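Side-chain contact in probable adenylyl-sulfate kinase (Aeropyrum pernix, PDB 2YVU), which probably phosphorylates adenosine 5'-phosphosulfate at the expense of ATP, yielding 3'-phosphoadenylyl sulfate, the activated form of sulfate: residues 16-21 against 28-33. Sequence-based numbering, arbitrary orientation.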
loop_
_atom_site.group_PDB
_atom_site.type_symbol
_atom_site.label_atom_id
_atom_site.label_comp_id
_atom_site.label_asym_id
_atom_site.label_seq_id
_atom_site.Cartn_x
_atom_site.Cartn_y
_atom_site.Cartn_z
ATOM N N VAL A 16 10.838 6.217 -7.421
ATOM C CA VAL A 16 11.841 5.807 -8.378
ATOM C C VAL A 16 11.315 4.471 -8.892
ATOM O O VAL A 16 11.196 3.505 -8.126
ATOM C CB VAL A 16 13.219 5.606 -7.708
ATOM C CG1 VAL A 16 14.223 5.158 -8.749
ATOM C CG2 VAL A 16 13.647 6.868 -7.014
ATOM N N TRP A 17 10.986 4.430 -10.180
ATOM C CA TRP A 17 10.427 3.240 -10.810
ATOM C C TRP A 17 11.410 2.504 -11.712
ATOM O O TRP A 17 11.673 2.938 -12.850
ATOM C CB TRP A 17 9.184 3.632 -11.608
ATOM C CG TRP A 17 8.365 2.463 -12.065
ATOM C CD1 TRP A 17 8.543 1.726 -13.212
ATOM C CD2 TRP A 17 7.316 1.823 -11.336
ATOM N NE1 TRP A 17 7.666 0.660 -13.233
ATOM C CE2 TRP A 17 6.910 0.690 -12.089
ATOM C CE3 TRP A 17 6.676 2.090 -10.113
ATOM C CZ2 TRP A 17 5.912 -0.177 -11.652
ATOM C CZ3 TRP A 17 5.685 1.230 -9.686
ATOM C CH2 TRP A 17 5.311 0.106 -10.452
ATOM N N LEU A 18 11.966 1.386 -11.233
ATOM C CA LEU A 18 12.918 0.680 -12.079
ATOM C C LEU A 18 12.175 -0.250 -13.033
ATOM O O LEU A 18 11.381 -1.088 -12.606
ATOM C CB LEU A 18 13.898 -0.117 -11.226
ATOM C CG LEU A 18 14.605 0.654 -10.099
ATOM C CD1 LEU A 18 15.210 -0.334 -9.116
ATOM C CD2 LEU A 18 15.673 1.561 -10.659
ATOM N N THR A 19 12.424 -0.109 -14.327
ATOM C CA THR A 19 11.767 -0.981 -15.282
ATOM C C THR A 19 12.837 -1.666 -16.136
ATOM O O THR A 19 13.837 -1.050 -16.537
ATOM C CB THR A 19 10.761 -0.196 -16.183
ATOM O OG1 THR A 19 10.208 -1.071 -17.170
ATOM C CG2 THR A 19 11.453 0.960 -16.885
ATOM N N GLY A 20 12.627 -2.953 -16.390
ATOM C CA GLY A 20 13.568 -3.719 -17.166
ATOM C C GLY A 20 13.186 -5.186 -17.128
ATOM O O GLY A 20 12.267 -5.569 -16.411
ATOM N N LEU A 21 13.893 -5.998 -17.901
ATOM C CA LEU A 21 13.619 -7.422 -17.980
ATOM C C LEU A 21 13.975 -8.154 -16.706
ATOM O O LEU A 21 14.852 -7.725 -15.954
ATOM C CB LEU A 21 14.416 -8.049 -19.142
ATOM C CG LEU A 21 14.030 -7.714 -20.588
ATOM C CD1 LEU A 21 15.084 -8.274 -21.544
ATOM C CD2 LEU A 21 12.657 -8.281 -20.905
ATOM N N THR A 28 18.714 -5.635 -7.325
ATOM C CA THR A 28 20.006 -5.387 -6.679
ATOM C C THR A 28 20.235 -3.863 -6.626
ATOM O O THR A 28 20.656 -3.309 -5.600
ATOM C CB THR A 28 21.168 -5.956 -7.486
ATOM O OG1 THR A 28 20.848 -7.274 -7.927
ATOM C CG2 THR A 28 22.422 -5.991 -6.626
ATOM N N ILE A 29 19.982 -3.196 -7.752
ATOM C CA ILE A 29 20.148 -1.745 -7.818
ATOM C C ILE A 29 19.237 -1.052 -6.798
ATOM O O ILE A 29 19.686 -0.168 -6.055
ATOM C CB ILE A 29 19.828 -1.203 -9.238
ATOM C CG1 ILE A 29 20.924 -1.668 -10.213
ATOM C CG2 ILE A 29 19.689 0.341 -9.207
ATOM C CD1 ILE A 29 20.624 -1.351 -11.674
ATOM N N ALA A 30 17.968 -1.450 -6.755
ATOM C CA ALA A 30 17.020 -0.849 -5.804
ATOM C C ALA A 30 17.503 -0.952 -4.343
ATOM O O ALA A 30 17.485 0.012 -3.592
ATOM C CB ALA A 30 15.671 -1.539 -5.922
ATOM N N THR A 31 17.940 -2.135 -3.956
ATOM C CA THR A 31 18.384 -2.371 -2.588
ATOM C C THR A 31 19.659 -1.630 -2.192
ATOM O O THR A 31 19.788 -1.153 -1.065
ATOM C CB THR A 31 18.569 -3.890 -2.356
ATOM O OG1 THR A 31 17.301 -4.542 -2.522
ATOM C CG2 THR A 31 19.076 -4.152 -0.953
ATOM N N ARG A 32 20.609 -1.558 -3.109
ATOM C CA ARG A 32 21.850 -0.859 -2.839
ATOM C C ARG A 32 21.566 0.628 -2.768
ATOM O O ARG A 32 22.103 1.326 -1.899
ATOM C CB ARG A 32 22.881 -1.215 -3.911
ATOM C CG ARG A 32 23.253 -2.700 -3.801
ATOM C CD ARG A 32 24.092 -3.243 -4.940
ATOM N NE ARG A 32 25.403 -2.620 -5.045
ATOM C CZ ARG A 32 26.548 -3.298 -5.102
ATOM N NH1 ARG A 32 26.545 -4.624 -5.054
ATOM N NH2 ARG A 32 27.695 -2.650 -5.238
ATOM N N LEU A 33 20.693 1.121 -3.644
ATOM C CA LEU A 33 20.361 2.531 -3.577
ATOM C C LEU A 33 19.651 2.807 -2.253
ATOM O O LEU A 33 19.925 3.793 -1.574
ATOM C CB LEU A 33 19.459 2.949 -4.739
ATOM C CG LEU A 33 18.930 4.385 -4.596
ATOM C CD1 LEU A 33 20.054 5.380 -4.712
ATOM C CD2 LEU A 33 17.874 4.661 -5.667
#
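Leu18 reaches from the central strand to helix 26-39 and meets it with both branches of its fork. One methyl, CD1, runs into the methyl of Ala30, with Leu18 CD1 to Ala30 CB at 3.4 Å, tighter than ordinary van der Waals contact. The same CD1 comes within 3.8 Å of the backbone N of Ala30, so it lies against the helix backbone as well as its methyl. The other branch turns to Ile29, where Leu18 CD2 stands 4.4 Å from CG2, the beta-branch methyl of the isoleucine. Leu18 CG lies anti to its own carbonyl carbon (chi1 -52°), and this rotation carries the fork across to the helix. With so small a side chain at Ala30, the CA atoms of Leu18 and Ala30 come to 7.7 Å. Val16 and Leu33 face each other more loosely, Val16 CG1 standing 4.8 Å from Leu33 CD2. Ile117 borders Leu18 within the sheet, while Leu177 of helix 170-184 touches Ile29 and Leu33. Trp17 points elsewhere, its NE1 hydrogen-bonded to Ser94, the probable phosphoserine site. The two segments belong to the strand-loop-helix unit of a P-loop kinase, whose intervening loop probably binds ATP. No hydrogen bond or salt bridge crosses between the segments: strand and helix meet here through buried aliphatic groups, and their direct contact rests on apolar packing, with no polar bond to fix its direction.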